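Local coordinates for protein branched-chain-amino-acid aminotransferase (PDB 6JIF) that catalyses the transfer of amino groups between branched-chain amino acids and 2-oxo acids, using pyridoxal-5'-phosphate as cofactor, at residues Q114-T117 and E118-I121; I36-D39 and K40-L43; T328-P332 and V333-L337. One frame throughout, in Å; residues are numbered along the deposited sequence.

Contact 1 of 3, residues Q114-T117 and E118-I121; sequences QVDT and EQFI
Asp116 and Gln119 meet where helix 117-130 begins, and together they give a compact example of how a helix start is capped. Asp116 is the N-cap residue. Its CB carries CG into the position between the backbone N and the carbonyl carbon (chi1 63°), which folds the carboxylate back over the first turn. CG then lies 3.7 Å from Gln119 CB. Beyond it, Asp116 OD1 accepts the backbone N-H of Gln119 at 3.0 Å, a nearly straight bond whose donor stands above the carboxylate plane, 44° out of it. Asp116 OD1 also receives a weak bond from a water that in turn accepts from Glu118 N at 2.8 Å, so two successive N-H groups of the first turn are served, one directly and one through solvent. Asp116 OD2 faces the side-chain amide of Gln119, the two flat groups being turned about 50° from each other. A carboxylate at this end of a helix would probably be favoured by the helix dipole.

The backbone takes over at once: Phe120 N donates to Asp116 O at 2.9 Å, and Ile121 N to Thr117 O at the same length. On the inner side, Val115 CG1 rests 3.9 Å from Phe120 CB and also meets CG and CD of Gln119, whose extended chain it crosses at about a right angle. Thr117 and Ile121 run alongside each other in a common direction, with Thr117 CG2 3.7 Å from Ile121 CD1.

Val115 and Gln119 also pack on Trp51 of strand 50-57. Gln104 of helix 96-109 bonds to both Thr117 OG1 and Val115 O, while the Phe120 ring reaches Asn99 and Ala100, so the start of helix 117-130 packs against both helix 96-109 and strand 50-57.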
loop_
_atom_site.group_PDB
_atom_site.type_symbol
_atom_site.label_atom_id
_atom_site.label_comp_id
_atom_site.label_asym_id
_atom_site.label_seq_id
_atom_site.Cartn_x
_atom_site.Cartn_y
_atom_site.Cartn_z
ATOM N N GLN B 114 -18.016 -5.585 -0.706
ATOM C CA GLN B 114 -17.636 -6.968 -0.885
ATOM C C GLN B 114 -18.395 -7.550 -2.077
ATOM O O GLN B 114 -19.510 -7.130 -2.404
ATOM C CB GLN B 114 -17.926 -7.757 0.395
ATOM C CG GLN B 114 -17.149 -7.264 1.566
ATOM C CD GLN B 114 -17.529 -7.947 2.847
ATOM O OE1 GLN B 114 -18.003 -9.086 2.851
ATOM N NE2 GLN B 114 -17.374 -7.228 3.948
ATOM N N VAL B 115 -17.758 -8.511 -2.723
ATOM C CA VAL B 115 -18.363 -9.314 -3.778
ATOM C C VAL B 115 -18.791 -10.616 -3.120
ATOM O O VAL B 115 -17.942 -11.331 -2.578
ATOM C CB VAL B 115 -17.378 -9.564 -4.926
ATOM C CG1 VAL B 115 -18.036 -10.399 -6.072
ATOM C CG2 VAL B 115 -16.869 -8.244 -5.450
ATOM N N ASP B 116 -20.105 -10.904 -3.148
ATOM C CA ASP B 116 -20.585 -12.124 -2.511
ATOM C C ASP B 116 -20.075 -13.353 -3.270
ATOM O O ASP B 116 -19.675 -13.299 -4.432
ATOM C CB ASP B 116 -22.116 -12.136 -2.392
ATOM C CG ASP B 116 -22.815 -12.119 -3.728
ATOM O OD1 ASP B 116 -22.998 -13.205 -4.366
ATOM O OD2 ASP B 116 -23.223 -11.007 -4.132
ATOM N N THR B 117 -20.060 -14.470 -2.556
ATOM C CA THR B 117 -19.345 -15.648 -3.029
ATOM C C THR B 117 -19.920 -16.195 -4.336
ATOM O O THR B 117 -19.168 -16.564 -5.243
ATOM C CB THR B 117 -19.379 -16.709 -1.933
ATOM O OG1 THR B 117 -18.634 -16.229 -0.826
ATOM C CG2 THR B 117 -18.765 -18.052 -2.460
ATOM N N GLU B 118 -21.249 -16.224 -4.479
ATOM C CA GLU B 118 -21.779 -16.824 -5.710
ATOM C C GLU B 118 -21.529 -15.911 -6.903
ATOM O O GLU B 118 -21.124 -16.387 -7.959
ATOM C CB GLU B 118 -23.266 -17.187 -5.574
ATOM C CG GLU B 118 -23.482 -18.427 -4.664
ATOM C CD GLU B 118 -22.543 -19.629 -5.020
ATOM O OE1 GLU B 118 -22.604 -20.164 -6.161
ATOM O OE2 GLU B 118 -21.722 -20.035 -4.155
ATOM N N GLN B 119 -21.646 -14.585 -6.712
ATOM C CA GLN B 119 -21.254 -13.622 -7.746
ATOM C C GLN B 119 -19.784 -13.798 -8.143
ATOM O O GLN B 119 -19.430 -13.835 -9.341
ATOM C CB GLN B 119 -21.539 -12.208 -7.229
ATOM C CG GLN B 119 -21.136 -10.989 -8.102
ATOM C CD GLN B 119 -21.434 -9.582 -7.424
ATOM O OE1 GLN B 119 -21.897 -9.497 -6.260
ATOM N NE2 GLN B 119 -21.171 -8.495 -8.172
ATOM N N PHE B 120 -18.910 -13.904 -7.132
ATOM C CA PHE B 120 -17.484 -14.043 -7.376
ATOM C C PHE B 120 -17.197 -15.286 -8.202
ATOM O O PHE B 120 -16.514 -15.213 -9.234
ATOM C CB PHE B 120 -16.749 -14.063 -6.024
ATOM C CG PHE B 120 -15.232 -14.141 -6.127
ATOM C CD1 PHE B 120 -14.595 -15.391 -6.287
ATOM C CD2 PHE B 120 -14.453 -13.009 -6.067
ATOM C CE1 PHE B 120 -13.206 -15.489 -6.355
ATOM C CE2 PHE B 120 -13.078 -13.086 -6.148
ATOM C CZ PHE B 120 -12.445 -14.307 -6.278
ATOM N N ILE B 121 -17.724 -16.440 -7.769
ATOM C CA ILE B 121 -17.381 -17.695 -8.438
ATOM C C ILE B 121 -17.940 -17.722 -9.849
ATOM O O ILE B 121 -17.243 -18.136 -10.782
ATOM C CB ILE B 121 -17.846 -18.904 -7.606
ATOM C CG1 ILE B 121 -17.159 -18.905 -6.233
ATOM C CG2 ILE B 121 -17.678 -20.205 -8.407
ATOM C CD1 ILE B 121 -17.569 -20.086 -5.357
HETATM O O HOH W 1 -23.291 -16.002 -2.567
#

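Contact 2 of 3, residues I36-D39 and K40-L43; sequences IKTD and KRYL
Between Thr38 and Arg41 the backbone bends at Asp39 and then straightens into the extended conformation of strand 41-47. Arg41 turns back across this bend. Its chi1 of 58° tucks CG over the backbone, flanked by N and C, and further bends at chi2 and chi3 swing the guanidinium round to the carbonyl of Thr38. NH1 of Arg41 donates to Thr38 O at 2.9 Å, with an N-H...O angle of 161°. The oxygen lies almost in the guanidinium plane, whereas the donor approaches from above the carbonyl plane, 46° out of it. A second bond to Thr38 O, from Arg41 NH2 at 3.4 Å, is weak.

The bend is thus a lead-in to a strand of an antiparallel sheet, in which 41-47 runs between strands 50-57 and 164-174. The Arg41 side chain also reaches the second subunit, where its NH2 forms a salt bridge with Glu66 of that subunit; one guanidinium therefore holds both the turn of its own chain and a neighbouring polypeptide.

CG of Lys37 comes to 3.9 Å from Arg41 NH2, the two long side chains crossing at about a right angle. On the other flank a water donates to both Thr38 OG1, at 2.6 Å, and Lys40 O, at 2.8 Å, spanning the bend; its oxygen lies over one face of the guanidinium, 3.6 Å from the plane and nearer its border than its middle. Thr38 OG1 is hydrogen-bonded to Cys171 O of strand 164-174 as well, and Asp39 OD2 pairs with Arg133 in a salt bridge.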
loop_
_atom_site.group_PDB
_atom_site.type_symbol
_atom_site.label_atom_id
_atom_site.label_comp_id
_atom_site.label_asym_id
_atom_site.label_seq_id
_atom_site.Cartn_x
_atom_site.Cartn_y
_atom_site.Cartn_z
ATOM N N ILE B 36 0.134 -11.945 -20.435
ATOM C CA ILE B 36 -0.221 -12.105 -21.841
ATOM C C ILE B 36 -1.676 -11.657 -21.976
ATOM O O ILE B 36 -2.494 -11.936 -21.096
ATOM C CB ILE B 36 -0.034 -13.569 -22.280
ATOM C CG1 ILE B 36 1.466 -13.899 -22.449
ATOM C CG2 ILE B 36 -0.765 -13.868 -23.585
ATOM C CD1 ILE B 36 1.842 -15.333 -22.032
ATOM N N LYS B 37 -2.007 -10.925 -23.044
ATOM C CA LYS B 37 -3.382 -10.419 -23.189
ATOM C C LYS B 37 -4.286 -11.514 -23.766
ATOM O O LYS B 37 -4.091 -11.983 -24.897
ATOM C CB LYS B 37 -3.430 -9.152 -24.036
ATOM C CG LYS B 37 -4.822 -8.572 -24.217
ATOM C CD LYS B 37 -4.784 -7.485 -25.284
ATOM C CE LYS B 37 -6.123 -6.809 -25.386
ATOM N NZ LYS B 37 -6.099 -5.765 -26.452
ATOM N N THR B 38 -5.231 -11.952 -22.950
ATOM C CA THR B 38 -6.237 -12.910 -23.347
ATOM C C THR B 38 -7.435 -12.160 -23.933
ATOM O O THR B 38 -7.469 -10.929 -23.969
ATOM C CB THR B 38 -6.591 -13.789 -22.137
ATOM O OG1 THR B 38 -6.916 -12.944 -21.034
ATOM C CG2 THR B 38 -5.373 -14.684 -21.772
ATOM N N ASP B 39 -8.446 -12.911 -24.351
ATOM C CA ASP B 39 -9.510 -12.384 -25.203
ATOM C C ASP B 39 -10.494 -11.500 -24.438
ATOM O O ASP B 39 -10.804 -10.394 -24.887
ATOM C CB ASP B 39 -10.252 -13.533 -25.847
ATOM C CG ASP B 39 -9.451 -14.184 -26.938
ATOM O OD1 ASP B 39 -8.455 -13.583 -27.413
ATOM O OD2 ASP B 39 -9.811 -15.304 -27.307
ATOM N N LYS B 40 -11.023 -11.975 -23.304
ATOM C CA LYS B 40 -12.055 -11.238 -22.565
ATOM C C LYS B 40 -11.717 -11.192 -21.091
ATOM O O LYS B 40 -11.171 -12.144 -20.526
ATOM C CB LYS B 40 -13.467 -11.871 -22.700
ATOM C CG LYS B 40 -13.906 -12.241 -24.068
ATOM C CD LYS B 40 -14.779 -11.179 -24.659
ATOM C CE LYS B 40 -15.697 -11.762 -25.737
ATOM N NZ LYS B 40 -16.332 -10.688 -26.503
ATOM N N ARG B 41 -12.122 -10.119 -20.447
ATOM C CA ARG B 41 -12.032 -10.041 -19.000
ATOM C C ARG B 41 -13.379 -9.594 -18.457
ATOM O O ARG B 41 -14.209 -9.068 -19.185
ATOM C CB ARG B 41 -10.874 -9.087 -18.500
ATOM C CG ARG B 41 -10.920 -7.618 -18.962
ATOM C CD ARG B 41 -10.298 -7.428 -20.349
ATOM N NE ARG B 41 -8.919 -7.927 -20.331
ATOM C CZ ARG B 41 -8.359 -8.673 -21.283
ATOM N NH1 ARG B 41 -9.032 -8.991 -22.390
ATOM N NH2 ARG B 41 -7.105 -9.106 -21.110
ATOM N N TYR B 42 -13.600 -9.900 -17.185
ATOM C CA TYR B 42 -14.781 -9.428 -16.465
ATOM C C TYR B 42 -14.595 -8.023 -15.904
ATOM O O TYR B 42 -13.539 -7.674 -15.335
ATOM C CB TYR B 42 -15.079 -10.397 -15.322
ATOM C CG TYR B 42 -16.319 -10.096 -14.571
ATOM C CD1 TYR B 42 -17.513 -10.577 -14.995
ATOM C CD2 TYR B 42 -16.269 -9.389 -13.368
ATOM C CE1 TYR B 42 -18.686 -10.323 -14.276
ATOM C CE2 TYR B 42 -17.426 -9.124 -12.634
ATOM C CZ TYR B 42 -18.629 -9.596 -13.102
ATOM O OH TYR B 42 -19.801 -9.382 -12.425
ATOM N N LEU B 43 -15.661 -7.236 -15.981
ATOM C CA LEU B 43 -15.622 -5.865 -15.493
ATOM C C LEU B 43 -16.979 -5.512 -14.880
ATOM O O LEU B 43 -18.014 -5.657 -15.531
ATOM C CB LEU B 43 -15.279 -4.897 -16.628
ATOM C CG LEU B 43 -15.144 -3.403 -16.296
ATOM C CD1 LEU B 43 -13.948 -3.094 -15.412
ATOM C CD2 LEU B 43 -15.036 -2.684 -17.622
HETATM O O HOH W 2 -8.623 -11.923 -19.419
#

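Contact 3 of 3, residues T328-P332 and V333-L337; sequences TEVGP and VTQKL
Val330 and Thr334 make the apolar part of this contact, where a loop runs into helix 332-346. Val330 CG1 touches Thr334 CG2 at 3.6 Å, the two side chains crossing at about a right angle. The same methyl lies 3.8 Å from Gln335 CG, so that one branch of Val330 spans two consecutive residues of the first turn. With CG1 anti to the backbone N (chi1 177°), Val330 turns this methyl onto the helix; the Val330 side chain also packs on Pro184 and on Pro311 of strand 308-317.

The arrangement is a helix N-terminus with Gly331 at the N-cap and Pro332 as first helical residue. Proline suits that place, since its nitrogen, which has no hydrogen to donate, falls where no intrahelical bond is required of it. The glycine has no side chain to accept from the first turn, and Glu299 of strand 297-304 does so instead: its OE2 accepts from Val333 N, while its OE1 is hydrogen-bonded to Thr334 OG1. The start of the helix probably stabilises the negative charge of Glu299.

Backbone hydrogen bonds complete the turn. Gln335 N donates to Gly331 O at 3.1 Å, while Lys336 N reaches Pro332 O at 3.0 Å. Leu337 N to Val333 O, at 2.9 Å, continues the series along the helix.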
loop_
_atom_site.group_PDB
_atom_site.type_symbol
_atom_site.label_atom_id
_atom_site.label_comp_id
_atom_site.label_asym_id
_atom_site.label_seq_id
_atom_site.Cartn_x
_atom_site.Cartn_y
_atom_site.Cartn_z
ATOM N N THR B 328 20.740 -29.525 -3.758
ATOM C CA THR B 328 20.586 -30.106 -5.083
ATOM C C THR B 328 19.378 -31.026 -5.221
ATOM O O THR B 328 18.969 -31.296 -6.357
ATOM C CB THR B 328 21.833 -30.944 -5.452
ATOM O OG1 THR B 328 21.980 -31.957 -4.466
ATOM C CG2 THR B 328 23.179 -30.104 -5.455
ATOM N N GLU B 329 18.808 -31.513 -4.121
ATOM C CA GLU B 329 17.746 -32.500 -4.189
ATOM C C GLU B 329 16.594 -32.073 -3.290
ATOM O O GLU B 329 16.811 -31.630 -2.161
ATOM C CB GLU B 329 18.220 -33.884 -3.738
ATOM C CG GLU B 329 19.474 -34.389 -4.466
ATOM C CD GLU B 329 19.463 -35.864 -4.549
ATOM O OE1 GLU B 329 19.077 -36.390 -5.620
ATOM O OE2 GLU B 329 19.792 -36.497 -3.520
ATOM N N VAL B 330 15.398 -32.258 -3.779
ATOM C CA VAL B 330 14.212 -31.952 -2.970
ATOM C C VAL B 330 13.913 -33.136 -2.068
ATOM O O VAL B 330 14.005 -34.302 -2.487
ATOM C CB VAL B 330 13.048 -31.568 -3.863
ATOM C CG1 VAL B 330 11.751 -31.311 -3.027
ATOM C CG2 VAL B 330 13.450 -30.399 -4.738
ATOM N N GLY B 331 13.587 -32.839 -0.819
ATOM C CA GLY B 331 13.376 -33.869 0.162
ATOM C C GLY B 331 12.094 -34.584 -0.124
ATOM O O GLY B 331 11.225 -34.087 -0.862
ATOM N N PRO B 332 11.984 -35.807 0.409
ATOM C CA PRO B 332 10.874 -36.696 0.016
ATOM C C PRO B 332 9.513 -36.241 0.516
ATOM O O PRO B 332 8.491 -36.529 -0.143
ATOM C CB PRO B 332 11.271 -38.042 0.623
ATOM C CG PRO B 332 12.138 -37.682 1.790
ATOM C CD PRO B 332 12.919 -36.460 1.341
ATOM N N VAL B 333 9.464 -35.611 1.690
ATOM C CA VAL B 333 8.168 -35.176 2.195
ATOM C C VAL B 333 7.623 -34.078 1.305
ATOM O O VAL B 333 6.434 -34.066 0.980
ATOM C CB VAL B 333 8.251 -34.723 3.661
ATOM C CG1 VAL B 333 6.834 -34.204 4.110
ATOM C CG2 VAL B 333 8.735 -35.872 4.523
ATOM N N THR B 334 8.478 -33.112 0.934
ATOM C CA THR B 334 8.077 -32.051 0.021
ATOM C C THR B 334 7.608 -32.627 -1.296
ATOM O O THR B 334 6.597 -32.179 -1.852
ATOM C CB THR B 334 9.253 -31.070 -0.199
ATOM O OG1 THR B 334 9.573 -30.419 1.041
ATOM C CG2 THR B 334 8.897 -29.984 -1.237
ATOM N N GLN B 335 8.303 -33.658 -1.789
ATOM C CA GLN B 335 7.898 -34.245 -3.046
ATOM C C GLN B 335 6.507 -34.843 -2.905
ATOM O O GLN B 335 5.664 -34.652 -3.772
ATOM C CB GLN B 335 8.907 -35.301 -3.513
ATOM C CG GLN B 335 10.177 -34.613 -3.979
ATOM C CD GLN B 335 11.111 -35.480 -4.790
ATOM O OE1 GLN B 335 12.017 -36.126 -4.250
ATOM N NE2 GLN B 335 10.904 -35.490 -6.097
ATOM N N LYS B 336 6.244 -35.513 -1.770
ATOM C CA LYS B 336 4.949 -36.161 -1.553
ATOM C C LYS B 336 3.824 -35.128 -1.460
ATOM O O LYS B 336 2.750 -35.321 -2.053
ATOM C CB LYS B 336 5.033 -37.032 -0.293
ATOM C CG LYS B 336 3.750 -37.783 0.067
ATOM C CD LYS B 336 3.943 -38.699 1.310
ATOM C CE LYS B 336 4.324 -37.891 2.584
ATOM N NZ LYS B 336 4.443 -38.758 3.821
ATOM N N LEU B 337 4.063 -34.023 -0.752
ATOM C CA LEU B 337 3.091 -32.930 -0.687
ATOM C C LEU B 337 2.834 -32.334 -2.067
ATOM O O LEU B 337 1.707 -32.026 -2.430
ATOM C CB LEU B 337 3.598 -31.836 0.257
ATOM C CG LEU B 337 3.577 -32.176 1.745
ATOM C CD1 LEU B 337 4.474 -31.205 2.533
ATOM C CD2 LEU B 337 2.158 -32.101 2.287
#

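Contacts 1 and 3 are both helix starts: at 114-121 the N-cap aspartate itself accepts a first-turn N-H; at 328-337 the N-cap is a glycine, and Glu299, distant in sequence, accepts one. They lie on opposite sides of the chain's centre, their centres 36 Å apart. Contact 2 is closer to contact 1, with centres 19 Å apart and nearest atoms about 5 Å apart, and the two do not touch. Helix 117-130 joins them indirectly, since Ala123 and Val127 further along it pack on Tyr42 of contact 2. In contact 1 the Phe120 side chain is about 11 Å from pyridoxal-5'-phosphate; none of the three contributes a residue to its pocket.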